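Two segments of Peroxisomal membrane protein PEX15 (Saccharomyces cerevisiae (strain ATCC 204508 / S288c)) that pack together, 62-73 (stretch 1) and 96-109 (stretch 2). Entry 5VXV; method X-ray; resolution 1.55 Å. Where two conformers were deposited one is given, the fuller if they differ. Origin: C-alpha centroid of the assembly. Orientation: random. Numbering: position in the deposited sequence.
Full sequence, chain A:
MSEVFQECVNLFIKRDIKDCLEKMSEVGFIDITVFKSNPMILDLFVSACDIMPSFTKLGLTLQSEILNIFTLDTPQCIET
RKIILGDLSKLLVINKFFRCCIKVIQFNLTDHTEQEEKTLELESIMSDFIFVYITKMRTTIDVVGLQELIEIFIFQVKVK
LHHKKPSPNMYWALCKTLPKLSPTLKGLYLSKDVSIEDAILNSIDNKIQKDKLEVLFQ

Stretch 1, residues 62-73: LQSEILNIFTLD
Stretch 2 (96-109) KFFRCCIKVIQFNL

Two helices, 62-70 and 96-108, cross steeply: their N-to-C directions differ by 119° and their axes approach to 9.6 Å. The register is set where Phe70 CA lies 4.9 Å from Cys101 CA, at the last helical turn of the first stretch. Phe70 is the bump. Its CB points toward the second helix, chi1 m (-61°) and chi2 -59°, and its ring drops into a hollow lined by Phe97, Cys100, Cys101 and Val104. Cys100, also chi1 m, is the floor: its CB stands 3.4 Å from the Phe70 ring centroid, nearly on the ring normal, and its SG lies over the same face, 4.2 Å from the Phe70 ring centroid. Phe97 (chi1 t) walls the edge, CD1 to Phe70 CE1 3.5 Å, with the ring planes at 56°. Val104 (t) brings CG2 to 3.8 Å from Phe70 CB.

Toward the C-terminal end of the second helix, where a wider pi-type turn spans 104-108, the CA-to-CB bond of Leu67 (m, t) points sideways, but the end of the side chain comes nearer, with CD2 3.6 Å from both Val104 CG1 and Asn108 CG. Beyond Phe70 the chain leaves helical phi/psi at Thr71 (-89/122), whose OG1 donates to Leu67 O at 2.6 Å. Leu72 (m, t) then lays CD2 3.8 Å from Cys101 SG. One water bridges the backbones, donating to Phe70 O (2.7 Å) and Cys101 O (2.8 Å).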

# COMPACT_ATOMS: atom_id res chain seq x y z
N LEU A 62 -8.08 19.45 2.68
CA LEU A 62 -7.84 18.06 3.08
C LEU A 62 -7.10 17.30 1.98
O LEU A 62 -6.17 16.55 2.26
CB LEU A 62 -9.16 17.37 3.41
CG LEU A 62 -9.11 15.85 3.61
CD1 LEU A 62 -8.10 15.48 4.70
CD2 LEU A 62 -10.48 15.31 3.97
N GLN A 63 -7.52 17.49 0.73
CA GLN A 63 -6.88 16.78 -0.37
C GLN A 63 -5.40 17.14 -0.48
O GLN A 63 -4.56 16.26 -0.68
CB GLN A 63 -7.61 17.09 -1.68
CG GLN A 63 -7.36 16.07 -2.78
CD GLN A 63 -8.33 16.19 -3.94
OE1 GLN A 63 -7.93 16.18 -5.10
NE2 GLN A 63 -9.62 16.30 -3.63
N SER A 64 -5.07 18.42 -0.34
CA SER A 64 -3.68 18.84 -0.44
C SER A 64 -2.85 18.23 0.69
O SER A 64 -1.68 17.88 0.49
CB SER A 64 -3.57 20.36 -0.42
OG SER A 64 -3.82 20.88 0.87
N GLU A 65 -3.44 18.11 1.88
CA GLU A 65 -2.70 17.57 3.02
C GLU A 65 -2.49 16.06 2.87
O GLU A 65 -1.42 15.55 3.21
CB GLU A 65 -3.43 17.90 4.31
CG GLU A 65 -3.37 19.39 4.64
CD GLU A 65 -4.26 19.79 5.80
OE1 GLU A 65 -4.21 20.98 6.20
OE2 GLU A 65 -5.02 18.94 6.32
N ILE A 66 -3.49 15.34 2.36
CA ILE A 66 -3.31 13.92 2.06
C ILE A 66 -2.23 13.74 1.00
O ILE A 66 -1.32 12.92 1.15
CB ILE A 66 -4.64 13.29 1.62
CG1 ILE A 66 -5.64 13.30 2.78
CG2 ILE A 66 -4.42 11.86 1.12
CD1 ILE A 66 -7.03 12.84 2.40
N LEU A 67 -2.31 14.51 -0.08
CA LEU A 67 -1.36 14.36 -1.18
C LEU A 67 0.07 14.59 -0.72
O LEU A 67 1.00 13.96 -1.24
CB LEU A 67 -1.71 15.32 -2.32
CG LEU A 67 -2.95 14.96 -3.14
CD1 LEU A 67 -3.27 16.06 -4.14
CD2 LEU A 67 -2.75 13.64 -3.86
N ASN A 68 0.28 15.48 0.25
CA ASN A 68 1.63 15.73 0.74
C ASN A 68 2.21 14.49 1.42
O ASN A 68 3.43 14.28 1.38
CB ASN A 68 1.63 16.91 1.71
CG ASN A 68 2.95 17.65 1.73
N ILE A 69 1.36 13.66 2.03
CA ILE A 69 1.86 12.49 2.75
C ILE A 69 2.12 11.32 1.80
O ILE A 69 2.99 10.48 2.09
CB ILE A 69 0.87 12.08 3.85
CG1 ILE A 69 0.60 13.25 4.81
CG2 ILE A 69 1.39 10.87 4.62
CD1 ILE A 69 1.84 13.82 5.48
N PHE A 70 1.40 11.23 0.68
CA PHE A 70 1.47 10.04 -0.17
C PHE A 70 1.99 10.32 -1.58
O PHE A 70 1.97 9.42 -2.42
CB PHE A 70 0.09 9.38 -0.26
CG PHE A 70 -0.45 8.91 1.06
CD1 PHE A 70 0.26 7.99 1.82
CD2 PHE A 70 -1.65 9.39 1.55
CE1 PHE A 70 -0.23 7.56 3.04
CE2 PHE A 70 -2.14 8.96 2.76
CZ PHE A 70 -1.43 8.04 3.51
N THR A 71 2.47 11.53 -1.85
CA THR A 71 3.15 11.84 -3.10
C THR A 71 4.64 11.56 -2.90
O THR A 71 5.27 12.16 -2.01
CB THR A 71 2.90 13.28 -3.53
OG1 THR A 71 1.50 13.48 -3.75
CG2 THR A 71 3.65 13.61 -4.82
N LEU A 72 5.19 10.68 -3.73
CA LEU A 72 6.42 9.97 -3.36
C LEU A 72 7.60 10.90 -3.14
O LEU A 72 8.46 10.60 -2.30
CB LEU A 72 6.76 8.93 -4.44
CG LEU A 72 5.74 7.81 -4.63
CD1 LEU A 72 6.16 6.89 -5.76
CD2 LEU A 72 5.56 7.02 -3.33
N ASP A 73 7.68 12.01 -3.85
CA ASP A 73 8.88 12.85 -3.82
C ASP A 73 8.74 14.08 -2.93
O ASP A 73 9.62 14.94 -2.96
CB ASP A 73 9.27 13.27 -5.24
CG ASP A 73 8.13 13.93 -5.99
OD1 ASP A 73 7.10 14.24 -5.36
OD2 ASP A 73 8.28 14.15 -7.21
N LYS A 96 -0.86 -0.83 3.86
CA LYS A 96 -1.82 0.26 3.74
C LYS A 96 -1.18 1.50 3.15
O LYS A 96 -1.76 2.16 2.28
CB LYS A 96 -2.44 0.58 5.11
CG LYS A 96 -3.38 -0.49 5.65
CD LYS A 96 -4.10 -0.01 6.91
CE LYS A 96 -5.01 -1.10 7.46
NZ LYS A 96 -5.80 -0.66 8.65
N PHE A 97 0.02 1.85 3.62
CA PHE A 97 0.71 3.03 3.10
C PHE A 97 0.94 2.91 1.60
O PHE A 97 0.67 3.84 0.84
CB PHE A 97 2.04 3.22 3.84
CG PHE A 97 2.87 4.34 3.28
CD1 PHE A 97 2.68 5.65 3.70
CD2 PHE A 97 3.85 4.08 2.33
CE1 PHE A 97 3.45 6.67 3.18
CE2 PHE A 97 4.61 5.11 1.81
CZ PHE A 97 4.41 6.40 2.24
N PHE A 98 1.45 1.75 1.15
CA PHE A 98 1.67 1.57 -0.29
C PHE A 98 0.37 1.70 -1.06
O PHE A 98 0.33 2.32 -2.14
CB PHE A 98 2.34 0.22 -0.56
CG PHE A 98 3.80 0.16 -0.19
CD1 PHE A 98 4.64 1.23 -0.44
CD2 PHE A 98 4.33 -0.97 0.41
CE1 PHE A 98 5.98 1.18 -0.11
CE2 PHE A 98 5.67 -1.03 0.75
CZ PHE A 98 6.50 0.05 0.49
N ARG A 99 -0.73 1.15 -0.53
CA ARG A 99 -2.01 1.27 -1.23
C ARG A 99 -2.44 2.73 -1.33
O ARG A 99 -3.05 3.14 -2.32
CB ARG A 99 -3.08 0.44 -0.52
CG ARG A 99 -2.92 -1.06 -0.73
CD ARG A 99 -4.20 -1.81 -0.39
NE ARG A 99 -4.50 -1.79 1.04
CZ ARG A 99 -4.16 -2.73 1.91
NH1 ARG A 99 -3.49 -3.81 1.51
NH2 ARG A 99 -4.48 -2.60 3.19
N CYS A 100 -2.13 3.54 -0.31
CA CYS A 100 -2.46 4.96 -0.36
C CYS A 100 -1.64 5.68 -1.42
O CYS A 100 -2.16 6.54 -2.14
CB CYS A 100 -2.26 5.60 1.01
SG CYS A 100 -3.46 5.07 2.25
N CYS A 101 -0.35 5.34 -1.55
CA CYS A 101 0.46 5.91 -2.62
C CYS A 101 -0.11 5.54 -3.98
O CYS A 101 -0.15 6.37 -4.90
CB CYS A 101 1.91 5.43 -2.50
SG CYS A 101 2.77 5.98 -1.01
N ILE A 102 -0.56 4.29 -4.13
CA ILE A 102 -1.15 3.84 -5.39
C ILE A 102 -2.41 4.64 -5.70
O ILE A 102 -2.66 5.01 -6.85
CB ILE A 102 -1.44 2.33 -5.31
CG1 ILE A 102 -0.12 1.55 -5.28
CG2 ILE A 102 -2.31 1.87 -6.48
CD1 ILE A 102 -0.26 0.12 -4.81
N LYS A 103 -3.22 4.92 -4.67
CA LYS A 103 -4.47 5.65 -4.88
C LYS A 103 -4.21 7.05 -5.42
O LYS A 103 -5.00 7.57 -6.21
CB LYS A 103 -5.27 5.71 -3.59
CG LYS A 103 -6.06 4.45 -3.32
CD LYS A 103 -6.77 4.50 -1.98
CE LYS A 103 -7.47 3.19 -1.68
NZ LYS A 103 -8.02 3.16 -0.29
N VAL A 104 -3.10 7.68 -5.00
CA VAL A 104 -2.75 9.00 -5.53
C VAL A 104 -2.42 8.90 -7.01
O VAL A 104 -2.94 9.67 -7.83
CB VAL A 104 -1.58 9.59 -4.73
CG1 VAL A 104 -1.01 10.84 -5.42
CG2 VAL A 104 -2.02 9.94 -3.31
N ILE A 105 -1.55 7.97 -7.37
CA ILE A 105 -1.16 7.81 -8.77
C ILE A 105 -2.38 7.48 -9.63
O ILE A 105 -2.53 8.00 -10.74
CB ILE A 105 -0.08 6.72 -8.90
CG1 ILE A 105 1.18 7.13 -8.13
CG2 ILE A 105 0.26 6.46 -10.37
CD1 ILE A 105 2.20 6.01 -7.96
N GLN A 106 -3.26 6.62 -9.12
CA GLN A 106 -4.35 6.09 -9.93
C GLN A 106 -5.42 7.14 -10.20
O GLN A 106 -5.96 7.20 -11.31
CB GLN A 106 -4.95 4.87 -9.23
CG GLN A 106 -6.08 4.20 -9.99
CD GLN A 106 -6.59 2.97 -9.27
OE1 GLN A 106 -6.06 2.58 -8.22
NE2 GLN A 106 -7.61 2.34 -9.82
N PHE A 107 -5.74 7.98 -9.22
CA PHE A 107 -6.89 8.87 -9.32
C PHE A 107 -6.56 10.35 -9.30
O PHE A 107 -7.30 11.13 -9.91
CB PHE A 107 -7.89 8.58 -8.18
CG PHE A 107 -8.43 7.17 -8.19
CD1 PHE A 107 -9.27 6.75 -9.20
CD2 PHE A 107 -8.09 6.28 -7.18
CE1 PHE A 107 -9.78 5.46 -9.21
CE2 PHE A 107 -8.59 4.99 -7.19
CZ PHE A 107 -9.43 4.58 -8.20
N ASN A 108 -5.49 10.77 -8.62
CA ASN A 108 -5.18 12.19 -8.54
C ASN A 108 -4.33 12.68 -9.71
O ASN A 108 -4.35 13.87 -10.02
CB ASN A 108 -4.45 12.51 -7.23
CG ASN A 108 -5.39 12.53 -6.04
OD1 ASN A 108 -5.47 11.56 -5.28
ND2 ASN A 108 -6.11 13.63 -5.87
N LEU A 109 -3.61 11.78 -10.38
CA LEU A 109 -2.83 12.15 -11.55
C LEU A 109 -3.65 11.93 -12.82
O LEU A 109 -4.32 10.90 -12.97
CB LEU A 109 -1.54 11.33 -11.62
CG LEU A 109 -0.56 11.51 -10.46
CD1 LEU A 109 0.69 10.66 -10.68
CD2 LEU A 109 -0.19 12.97 -10.26
O HOH W 1 2.00 8.15 -4.82